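Local coordinates for vibralactone Cyclase (Boreostereum vibrans, PDB 6KD0), which catalyses the cyclization that forms the fused bicyclic beta-lactone of vibralactone, using an alpha/beta hydrolase fold, at residues 51-56 / 316-321; 179-184 / 259-264; 214-219 / 253-258; 304-309 / 327-332. All blocks are in the same frame, centred on the assembly; numbering follows the deposited sequence.

Interaction 1 of 4, residues 51-56 / 316-321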
# COMPACT_ATOMS: atom_id res chain seq x y z
N ASN A 51 -17.02 5.46 -0.05
CA ASN A 51 -17.26 6.66 0.73
C ASN A 51 -18.66 6.66 1.31
O ASN A 51 -18.85 7.09 2.45
CB ASN A 51 -17.04 7.90 -0.12
CG ASN A 51 -15.59 8.16 -0.35
OD1 ASN A 51 -14.75 7.45 0.20
ND2 ASN A 51 -15.27 9.16 -1.15
N LYS A 52 -19.65 6.19 0.55
CA LYS A 52 -21.00 6.09 1.10
C LYS A 52 -21.01 5.19 2.33
O LYS A 52 -21.68 5.49 3.32
CB LYS A 52 -21.97 5.60 0.04
CG LYS A 52 -23.38 5.35 0.54
CD LYS A 52 -24.29 4.99 -0.63
CE LYS A 52 -25.66 4.56 -0.15
NZ LYS A 52 -26.61 4.24 -1.27
N PHE A 53 -20.27 4.08 2.29
CA PHE A 53 -20.27 3.20 3.46
C PHE A 53 -19.53 3.83 4.64
O PHE A 53 -19.93 3.66 5.80
CB PHE A 53 -19.64 1.84 3.13
CG PHE A 53 -19.47 0.96 4.35
CD1 PHE A 53 -20.54 0.21 4.83
CD2 PHE A 53 -18.26 0.91 5.04
CE1 PHE A 53 -20.40 -0.58 5.96
CE2 PHE A 53 -18.13 0.12 6.17
CZ PHE A 53 -19.20 -0.63 6.62
N LEU A 54 -18.44 4.54 4.37
CA LEU A 54 -17.60 5.07 5.44
C LEU A 54 -18.14 6.37 6.03
O LEU A 54 -17.74 6.73 7.14
CB LEU A 54 -16.19 5.32 4.93
CG LEU A 54 -15.01 4.44 5.32
CD1 LEU A 54 -15.40 3.10 5.87
CD2 LEU A 54 -14.05 4.32 4.13
N GLU A 55 -19.01 7.08 5.30
CA GLU A 55 -19.52 8.38 5.73
C GLU A 55 -19.97 8.43 7.19
O GLU A 55 -19.57 9.37 7.89
CB GLU A 55 -20.65 8.80 4.78
CG GLU A 55 -21.29 10.13 5.11
CD GLU A 55 -20.49 11.30 4.58
OE1 GLU A 55 -20.33 12.29 5.33
OE2 GLU A 55 -20.02 11.23 3.42
N PRO A 56 -20.76 7.48 7.71
CA PRO A 56 -21.18 7.57 9.12
C PRO A 56 -20.06 7.34 10.11
O PRO A 56 -20.26 7.62 11.30
CB PRO A 56 -22.24 6.47 9.26
CG PRO A 56 -22.56 6.01 7.89
CD PRO A 56 -21.42 6.35 7.02
N LEU A 316 -13.35 -3.08 -2.24
CA LEU A 316 -14.54 -3.25 -3.06
C LEU A 316 -15.74 -3.76 -2.28
O LEU A 316 -16.87 -3.59 -2.74
CB LEU A 316 -14.23 -4.21 -4.21
CG LEU A 316 -13.65 -3.51 -5.44
CD1 LEU A 316 -12.16 -3.11 -5.24
CD2 LEU A 316 -13.83 -4.36 -6.67
N PHE A 317 -15.53 -4.36 -1.10
CA PHE A 317 -16.62 -4.94 -0.34
C PHE A 317 -16.51 -4.56 1.13
O PHE A 317 -16.65 -5.40 2.02
CB PHE A 317 -16.62 -6.46 -0.50
CG PHE A 317 -16.67 -6.91 -1.94
CD1 PHE A 317 -17.86 -6.90 -2.63
CD2 PHE A 317 -15.52 -7.31 -2.60
CE1 PHE A 317 -17.92 -7.30 -3.96
CE2 PHE A 317 -15.56 -7.72 -3.93
CZ PHE A 317 -16.77 -7.71 -4.62
N ARG A 318 -16.27 -3.28 1.41
CA ARG A 318 -16.01 -2.86 2.79
C ARG A 318 -17.17 -3.19 3.73
O ARG A 318 -16.95 -3.33 4.94
CB ARG A 318 -15.69 -1.36 2.84
CG ARG A 318 -15.23 -0.87 4.23
CD ARG A 318 -13.92 -1.56 4.65
NE ARG A 318 -12.84 -1.04 3.80
CZ ARG A 318 -12.14 0.06 4.07
NH1 ARG A 318 -12.36 0.73 5.20
NH2 ARG A 318 -11.21 0.49 3.22
N SER A 319 -18.38 -3.35 3.21
CA SER A 319 -19.51 -3.62 4.10
C SER A 319 -19.46 -5.03 4.66
O SER A 319 -20.16 -5.32 5.64
CB SER A 319 -20.83 -3.36 3.37
OG SER A 319 -20.99 -4.27 2.29
N MET A 320 -18.65 -5.92 4.08
CA MET A 320 -18.41 -7.22 4.69
C MET A 320 -17.82 -7.04 6.08
O MET A 320 -16.97 -6.17 6.29
CB MET A 320 -17.45 -8.06 3.84
CG MET A 320 -18.02 -8.69 2.59
SD MET A 320 -16.72 -9.57 1.70
CE MET A 320 -16.52 -11.04 2.70
N LYS A 321 -18.29 -7.85 7.03
CA LYS A 321 -17.67 -7.84 8.35
C LYS A 321 -16.19 -8.20 8.26
O LYS A 321 -15.35 -7.62 8.97
CB LYS A 321 -18.40 -8.81 9.29
CG LYS A 321 -19.84 -8.40 9.57
CD LYS A 321 -20.73 -9.60 9.90
CE LYS A 321 -20.52 -10.80 8.97
NZ LYS A 321 -20.79 -10.52 7.54
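Phe-53 sets its CG anti to the backbone N (chi1 173°), which carries the ring across to Arg-318 and Ser-319. Arg-318 starts the same way (chi1 -173°), then bends at chi2 and chi3, turning its guanidinium back toward Leu-54. The side chains of Phe-53 and Arg-318 cross at about a right angle. Phe-53 CD2 lies 3.6 Å from Arg-318 CG, so the ring meets the aliphatic part of the arginine, not its charge. Over one ring face lie Arg-318 C and Ser-319 CA, part of the 317-320 turn. Ser-319 CA is 4.0 Å from the ring centroid of Phe-53 and 25° off the ring normal, a CH-pi contact. Ser-319 CB also touches the ring, 3.8 Å from Phe-53 CE1. Leu-54 adds a lighter touch, with CD1 3.9 Å from Arg-318 NH1. A serine in place of Phe-53 would probably leave the turn without its apolar cover and the arginine stem less confined. The polar end of Arg-318 is held elsewhere: NE bonds to His-314 O, and NH2 forms a salt bridge with Asp-117. The contact thus joins helix 35-54 to the type I turn between helices 313-316 and 321-338, while Leu-54 also packs on helix 115-125.

Interaction 2 of 4, residues 179-184 / 259-264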
# COMPACT_ATOMS: atom_id res chain seq x y z
N GLY A 179 0.87 0.63 -4.59
CA GLY A 179 1.43 1.65 -3.70
C GLY A 179 2.32 1.05 -2.64
O GLY A 179 3.33 1.65 -2.26
N GLY A 180 1.99 -0.16 -2.18
CA GLY A 180 2.87 -0.87 -1.26
C GLY A 180 4.19 -1.22 -1.92
O GLY A 180 5.26 -1.10 -1.31
N ASN A 181 4.13 -1.63 -3.18
CA ASN A 181 5.34 -1.87 -3.97
C ASN A 181 6.21 -0.62 -4.04
O ASN A 181 7.43 -0.67 -3.80
CB ASN A 181 4.89 -2.36 -5.36
CG ASN A 181 5.97 -2.26 -6.41
OD1 ASN A 181 6.17 -1.21 -7.01
ND2 ASN A 181 6.64 -3.37 -6.67
N LEU A 182 5.60 0.53 -4.36
CA LEU A 182 6.38 1.76 -4.43
C LEU A 182 6.95 2.12 -3.06
O LEU A 182 8.06 2.64 -2.96
CB LEU A 182 5.52 2.91 -4.97
CG LEU A 182 4.98 2.72 -6.40
CD1 LEU A 182 4.20 3.95 -6.87
CD2 LEU A 182 6.09 2.36 -7.40
N SER A 183 6.21 1.83 -1.99
CA SER A 183 6.75 2.14 -0.66
C SER A 183 7.88 1.20 -0.28
O SER A 183 8.78 1.60 0.46
CB SER A 183 5.63 2.11 0.39
OG SER A 183 5.29 0.78 0.68
N LEU A 184 7.86 -0.05 -0.77
CA LEU A 184 8.98 -0.97 -0.53
C LEU A 184 10.25 -0.42 -1.16
O LEU A 184 11.34 -0.41 -0.53
CB LEU A 184 8.66 -2.36 -1.09
CG LEU A 184 7.54 -3.16 -0.41
CD1 LEU A 184 7.33 -4.51 -1.09
CD2 LEU A 184 7.80 -3.33 1.09
N PHE A 259 12.21 -1.18 -9.91
CA PHE A 259 10.93 -1.78 -10.27
C PHE A 259 10.57 -2.98 -9.41
O PHE A 259 9.42 -3.10 -8.96
CB PHE A 259 10.90 -2.19 -11.75
CG PHE A 259 9.56 -2.74 -12.18
CD1 PHE A 259 8.53 -1.88 -12.52
CD2 PHE A 259 9.32 -4.11 -12.18
CE1 PHE A 259 7.28 -2.38 -12.89
CE2 PHE A 259 8.07 -4.61 -12.53
CZ PHE A 259 7.06 -3.74 -12.89
N SER A 260 11.53 -3.87 -9.15
CA SER A 260 11.33 -5.14 -8.45
C SER A 260 12.01 -5.04 -7.09
O SER A 260 13.19 -5.40 -6.96
CB SER A 260 11.93 -6.29 -9.25
OG SER A 260 11.29 -6.43 -10.49
N PRO A 261 11.31 -4.59 -6.04
CA PRO A 261 11.98 -4.39 -4.75
C PRO A 261 12.52 -5.66 -4.12
O PRO A 261 13.40 -5.57 -3.26
CB PRO A 261 10.88 -3.76 -3.88
CG PRO A 261 9.58 -4.15 -4.56
CD PRO A 261 9.91 -4.13 -6.02
N LEU A 262 11.98 -6.84 -4.49
CA LEU A 262 12.56 -8.11 -4.07
C LEU A 262 14.05 -8.19 -4.35
O LEU A 262 14.79 -8.87 -3.62
CB LEU A 262 11.84 -9.26 -4.79
CG LEU A 262 12.15 -10.69 -4.33
CD1 LEU A 262 11.40 -10.98 -3.02
CD2 LEU A 262 11.75 -11.69 -5.40
N LEU A 263 14.52 -7.50 -5.40
CA LEU A 263 15.86 -7.66 -5.94
C LEU A 263 16.87 -6.62 -5.43
O LEU A 263 17.99 -6.56 -5.95
CB LEU A 263 15.81 -7.60 -7.47
CG LEU A 263 14.85 -8.61 -8.10
CD1 LEU A 263 14.88 -8.53 -9.62
CD2 LEU A 263 15.17 -10.04 -7.64
N PHE A 264 16.51 -5.79 -4.45
CA PHE A 264 17.54 -4.99 -3.80
C PHE A 264 18.63 -5.90 -3.26
O PHE A 264 18.33 -6.97 -2.71
CB PHE A 264 16.96 -4.15 -2.65
CG PHE A 264 16.38 -2.85 -3.10
CD1 PHE A 264 17.19 -1.75 -3.33
CD2 PHE A 264 15.01 -2.73 -3.33
CE1 PHE A 264 16.66 -0.55 -3.75
CE2 PHE A 264 14.47 -1.53 -3.77
CZ PHE A 264 15.30 -0.44 -3.98
O HOH W 1 7.36 -0.94 -9.35
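Pro-261 packs against one side of helix 178-192, where it meets Leu-184 and Asn-181. This is the close part of the contact. Leu-184 CB lies 3.8 Å from Pro-261 CB, and the two side chains cross at about a right angle. The CD1 methyl of Leu-184 adds only a marginal touch on Pro-261 CG. One turn earlier, the amide of Asn-181 comes over the other end of the proline. Its ND2 is 3.4 Å from Pro-261 CD. CG stands anti to the backbone N (chi1 163°), which sends the amide outward from the helix to the proline.

The looser side is polar and bridged by water. Asn-181 ND2 is 3.6 Å from Phe-259 O, and this pair is not a hydrogen bond. Instead a water gives one hydrogen to Asn-181 OD1 at 2.6 Å and the other to Phe-259 O at 3.0 Å. The amide is also gripped from outside the two segments: ND2 donates to Pro-210 O, and OD1 accepts from Trp-106 NE1. These bonds fix the rotation of the amide in a buried place. On the helix itself, Ser-183 OG donates to Gly-180 O at 2.7 Å and shares that acceptor with Leu-184 N.

The helix follows what is probably the nucleophile elbow, and Gly-179 fits the last glycine of its GxSxG pattern. The contact joins this helix to the loop before strand 273-278. Leu-184 also packs on strand 203-207 and on Tyr-290 of helix 284-296.

Interaction 3 of 4, residues 214-219 / 253-258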
# COMPACT_ATOMS: atom_id res chain seq x y z
N PRO A 214 7.78 -10.85 -13.11
CA PRO A 214 7.90 -12.30 -13.36
C PRO A 214 9.13 -12.68 -14.17
O PRO A 214 9.73 -13.75 -13.96
CB PRO A 214 6.61 -12.63 -14.11
CG PRO A 214 5.63 -11.61 -13.62
CD PRO A 214 6.44 -10.35 -13.46
N GLU A 215 9.55 -11.82 -15.10
CA GLU A 215 10.73 -12.12 -15.89
C GLU A 215 12.02 -11.95 -15.11
O GLU A 215 13.08 -12.35 -15.60
CB GLU A 215 10.72 -11.26 -17.15
CG GLU A 215 9.46 -11.50 -17.99
CD GLU A 215 9.49 -10.81 -19.34
OE1 GLU A 215 8.72 -11.23 -20.23
OE2 GLU A 215 10.27 -9.85 -19.51
N ALA A 216 11.97 -11.39 -13.90
CA ALA A 216 13.15 -11.22 -13.06
C ALA A 216 13.12 -12.05 -11.79
O ALA A 216 14.01 -11.89 -10.95
CB ALA A 216 13.32 -9.74 -12.69
N MET A 217 12.12 -12.91 -11.62
CA MET A 217 12.06 -13.78 -10.45
C MET A 217 13.31 -14.65 -10.41
O MET A 217 13.60 -15.36 -11.38
CB MET A 217 10.81 -14.65 -10.51
CG MET A 217 10.64 -15.56 -9.32
SD MET A 217 10.42 -14.63 -7.80
CE MET A 217 8.96 -13.68 -8.19
N PRO A 218 14.07 -14.64 -9.31
CA PRO A 218 15.29 -15.45 -9.27
C PRO A 218 14.96 -16.93 -9.40
O PRO A 218 13.98 -17.42 -8.84
CB PRO A 218 15.88 -15.12 -7.90
CG PRO A 218 15.32 -13.79 -7.57
CD PRO A 218 13.92 -13.85 -8.09
N GLU A 219 15.78 -17.62 -10.20
CA GLU A 219 15.51 -19.03 -10.51
C GLU A 219 15.29 -19.85 -9.24
O GLU A 219 14.35 -20.64 -9.17
CB GLU A 219 16.67 -19.60 -11.33
CG GLU A 219 16.32 -20.90 -12.06
CD GLU A 219 15.22 -20.73 -13.10
OE1 GLU A 219 15.20 -19.70 -13.81
OE2 GLU A 219 14.38 -21.65 -13.21
N ASP A 253 14.35 -1.93 -17.24
CA ASP A 253 15.01 -3.14 -16.75
C ASP A 253 14.17 -3.75 -15.63
O ASP A 253 14.22 -3.28 -14.49
CB ASP A 253 16.42 -2.85 -16.26
CG ASP A 253 17.15 -4.10 -15.80
OD1 ASP A 253 16.64 -5.23 -16.04
OD2 ASP A 253 18.22 -3.94 -15.19
N PRO A 254 13.43 -4.82 -15.91
CA PRO A 254 12.62 -5.46 -14.87
C PRO A 254 13.43 -6.05 -13.72
O PRO A 254 12.86 -6.31 -12.65
CB PRO A 254 11.87 -6.56 -15.63
CG PRO A 254 12.69 -6.81 -16.85
CD PRO A 254 13.33 -5.51 -17.21
N HIS A 255 14.74 -6.27 -13.92
CA HIS A 255 15.63 -6.76 -12.87
C HIS A 255 16.11 -5.66 -11.93
O HIS A 255 16.74 -5.97 -10.92
CB HIS A 255 16.86 -7.44 -13.49
CG HIS A 255 16.54 -8.61 -14.36
ND1 HIS A 255 16.62 -9.91 -13.92
CD2 HIS A 255 16.12 -8.67 -15.65
CE1 HIS A 255 16.27 -10.73 -14.89
NE2 HIS A 255 15.96 -10.00 -15.95
N ASP A 256 15.86 -4.40 -12.25
CA ASP A 256 16.35 -3.33 -11.40
C ASP A 256 15.48 -3.21 -10.15
O ASP A 256 14.26 -3.31 -10.23
CB ASP A 256 16.35 -2.00 -12.15
CG ASP A 256 17.14 -0.93 -11.42
OD1 ASP A 256 18.37 -0.84 -11.61
OD2 ASP A 256 16.52 -0.21 -10.61
N PRO A 257 16.09 -3.00 -8.98
CA PRO A 257 15.28 -2.85 -7.76
C PRO A 257 14.31 -1.67 -7.80
O PRO A 257 13.33 -1.69 -7.05
CB PRO A 257 16.33 -2.66 -6.65
CG PRO A 257 17.61 -3.20 -7.20
CD PRO A 257 17.54 -2.99 -8.70
N SER A 258 14.57 -0.66 -8.63
CA SER A 258 13.63 0.46 -8.76
C SER A 258 12.29 0.03 -9.35
O SER A 258 11.34 0.80 -9.30
CB SER A 258 14.22 1.60 -9.60
OG SER A 258 14.26 1.30 -10.99
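A lone methyl group carries much of this contact: Ala-216 CB sits over the face of the His-255 imidazole. It lies 3.7 Å from the ring centroid of His-255 and 20° off the ring normal, a CH-pi contact displaced toward the rim. The ring atom nearest to Ala-216 CB is His-255 ND1, at 3.5 Å. The same methyl also meets the backbone, with Ala-216 CB 3.5 Å from Pro-254 O. The methyl therefore touches both a ring and a carbonyl oxygen.

CG of His-255 is anti to its own carbonyl carbon (chi1 -60°), which brings the ring beside Glu-215 and Ala-216. Further along the ring, His-255 CE1 is 3.6 Å from Glu-215 O, an oblique approach. The carboxylate of Glu-215 stays well away from the imidazole.

The histidine side is shaped by a type I beta turn from Asp-253 to Asp-256. Within it His-255 N donates to Asp-253 OD1 at 3.0 Å, an Asx turn, and reaches that oxygen from above the carboxylate plane. The same carboxylate oxygen lies in plane at the edge of the His-255 ring. A second Asx turn follows at once, where Ser-258 N donates to Asp-256 OD2 at 2.8 Å. Ser-258 OG bonds to this oxygen too, from the other face of the carboxylate.

The contact is partly buried packing between two loops. One runs from strand 203-207 to helix 227-230, the other from helix 239-249 to strand 273-278. Pro-214 packs back on helix 239-249, and Ala-216 also touches Leu-263.

Interaction 4 of 4, residues 304-309 / 327-332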
# COMPACT_ATOMS: atom_id res chain seq x y z
N THR A 304 0.01 -11.11 8.48
CA THR A 304 -1.39 -11.46 8.67
C THR A 304 -1.93 -11.96 7.35
O THR A 304 -1.84 -11.24 6.35
CB THR A 304 -2.23 -10.26 9.13
OG1 THR A 304 -1.67 -9.72 10.33
CG2 THR A 304 -3.65 -10.73 9.39
N MET A 305 -2.50 -13.16 7.35
CA MET A 305 -3.06 -13.77 6.15
C MET A 305 -4.58 -13.83 6.22
O MET A 305 -5.15 -14.27 7.24
CB MET A 305 -2.48 -15.18 5.95
CG MET A 305 -3.16 -15.98 4.84
SD MET A 305 -2.92 -15.31 3.17
CE MET A 305 -1.15 -15.53 2.94
N TYR A 306 -5.26 -13.38 5.16
CA TYR A 306 -6.70 -13.51 5.02
C TYR A 306 -7.01 -14.58 3.99
O TYR A 306 -7.05 -14.31 2.78
CB TYR A 306 -7.34 -12.17 4.62
CG TYR A 306 -7.49 -11.25 5.81
CD1 TYR A 306 -6.39 -10.65 6.40
CD2 TYR A 306 -8.75 -11.02 6.37
CE1 TYR A 306 -6.53 -9.84 7.50
CE2 TYR A 306 -8.90 -10.20 7.48
CZ TYR A 306 -7.79 -9.61 8.03
OH TYR A 306 -7.92 -8.79 9.13
N PRO A 307 -7.23 -15.83 4.41
CA PRO A 307 -7.50 -16.90 3.43
C PRO A 307 -8.85 -16.73 2.76
O PRO A 307 -9.79 -16.16 3.32
CB PRO A 307 -7.45 -18.19 4.27
CG PRO A 307 -7.46 -17.78 5.69
CD PRO A 307 -7.12 -16.33 5.79
N GLY A 308 -8.93 -17.22 1.53
CA GLY A 308 -10.18 -17.30 0.81
C GLY A 308 -10.77 -15.99 0.34
O GLY A 308 -11.95 -15.96 -0.06
N VAL A 309 -10.02 -14.90 0.38
CA VAL A 309 -10.53 -13.64 -0.16
C VAL A 309 -9.53 -13.06 -1.16
O VAL A 309 -8.31 -13.28 -1.05
CB VAL A 309 -10.85 -12.63 0.95
CG1 VAL A 309 -12.16 -13.03 1.62
CG2 VAL A 309 -9.74 -12.56 1.95
N GLN A 327 -9.67 -3.76 7.70
CA GLN A 327 -9.28 -2.36 7.95
C GLN A 327 -8.90 -2.14 9.42
O GLN A 327 -7.94 -1.41 9.72
CB GLN A 327 -10.37 -1.39 7.53
CG GLN A 327 -9.94 0.07 7.64
CD GLN A 327 -8.78 0.44 6.70
OE1 GLN A 327 -8.47 -0.30 5.76
NE2 GLN A 327 -8.17 1.58 6.95
N GLU A 328 -9.62 -2.79 10.34
CA GLU A 328 -9.30 -2.68 11.76
C GLU A 328 -7.90 -3.22 12.05
O GLU A 328 -7.15 -2.63 12.84
CB GLU A 328 -10.33 -3.42 12.61
CG GLU A 328 -11.70 -2.76 12.66
CD GLU A 328 -12.78 -3.70 13.21
OE1 GLU A 328 -12.41 -4.75 13.79
OE2 GLU A 328 -13.99 -3.39 13.07
N GLU A 329 -7.54 -4.34 11.42
CA GLU A 329 -6.21 -4.90 11.62
C GLU A 329 -5.13 -4.07 10.93
O GLU A 329 -3.99 -4.03 11.41
CB GLU A 329 -6.17 -6.35 11.15
CG GLU A 329 -4.82 -7.02 11.38
CD GLU A 329 -4.92 -8.53 11.53
OE1 GLU A 329 -3.96 -9.14 12.06
OE2 GLU A 329 -5.96 -9.10 11.10
N THR A 330 -5.46 -3.41 9.81
CA THR A 330 -4.56 -2.41 9.24
C THR A 330 -4.23 -1.35 10.27
O THR A 330 -3.06 -1.01 10.50
CB THR A 330 -5.20 -1.75 8.00
OG1 THR A 330 -5.39 -2.73 6.97
CG2 THR A 330 -4.31 -0.62 7.47
N ILE A 331 -5.27 -0.81 10.91
CA ILE A 331 -5.08 0.25 11.89
C ILE A 331 -4.32 -0.26 13.11
O ILE A 331 -3.49 0.46 13.68
CB ILE A 331 -6.45 0.86 12.26
CG1 ILE A 331 -7.03 1.59 11.04
CG2 ILE A 331 -6.30 1.80 13.44
CD1 ILE A 331 -8.46 2.06 11.24
N GLU A 332 -4.57 -1.51 13.51
CA GLU A 332 -3.84 -2.12 14.62
C GLU A 332 -2.36 -2.32 14.28
O GLU A 332 -1.49 -2.16 15.15
CB GLU A 332 -4.45 -3.47 15.00
CG GLU A 332 -5.64 -3.42 15.94
CD GLU A 332 -6.31 -4.78 16.11
OE1 GLU A 332 -7.45 -4.83 16.64
OE2 GLU A 332 -5.69 -5.81 15.72
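The carboxylate of Glu-329 reaches two hydroxyls on strand 301-307, one with each oxygen. Thr-304 OG1 donates to Glu-329 OE1 at 2.9 Å. It comes from above the carboxylate plane, 62° out of it. Tyr-306 OH donates to Glu-329 OE2 at 2.8 Å, a weak bond. The phenol ring and the carboxylate are turned 67° against each other. Thr-304 CG2 packs on the same carboxylate face as Thr-304 OG1, 3.3 Å from Glu-329 CD.

Glu-329 gets there by stretching. Its CG is anti to the backbone N (chi1 -178°), and the extended chain beyond CG spans the distance between helix and strand. The nearest CA atoms, those of Thr-304 and Glu-329, are still 8.7 Å apart. Thr-304 and Tyr-306 are alternate residues of the strand, so both side chains leave it on the helix side, while Met-305 points away. The tyrosine slides past the glutamate in the opposite direction, bringing its OH within 3.6 Å of Glu-329 CB. Were this glutamate an alanine, both hydroxyls would probably lose their carboxylate partner and a gap would be likely to open between strand and helix.

In the next shell, the Tyr-306 ring meets that of Phe-326 at a slant. Backbone bonds from Thr-304 and Tyr-306 tie their strand to Phe-275 and Ser-277 of the neighbouring strand 273-278 and to Gly-279 just after it. The contact therefore fastens helix 321-338 onto an edge strand of the central sheet, with helix 115-125 packing on the helix through Gln-327 and Ile-331.

Interaction 1 lies across the chain's centre from interactions 2 and 3. Interactions 2 and 3 are neighbours, with centres 11 Å apart, and share the long connection from helix 239-249 to strand 273-278. They touch directly: Ser-260 OG is 2.7 Å from Pro-254 O, a probable hydrogen bond. In sequence, interaction 3 falls between the segments of interaction 2, and both close before interaction 4 opens. Interactions 1 and 4, centres 15 Å apart, alternate along the chain, and Arg-318 packs on Gln-327. Interaction 1 joins helix 35-54, early in the chain, to the turn before helix 321-338. One pair thus adjoins the helix after the probable nucleophile elbow; the other packs around helix 321-338 and the sheet edge.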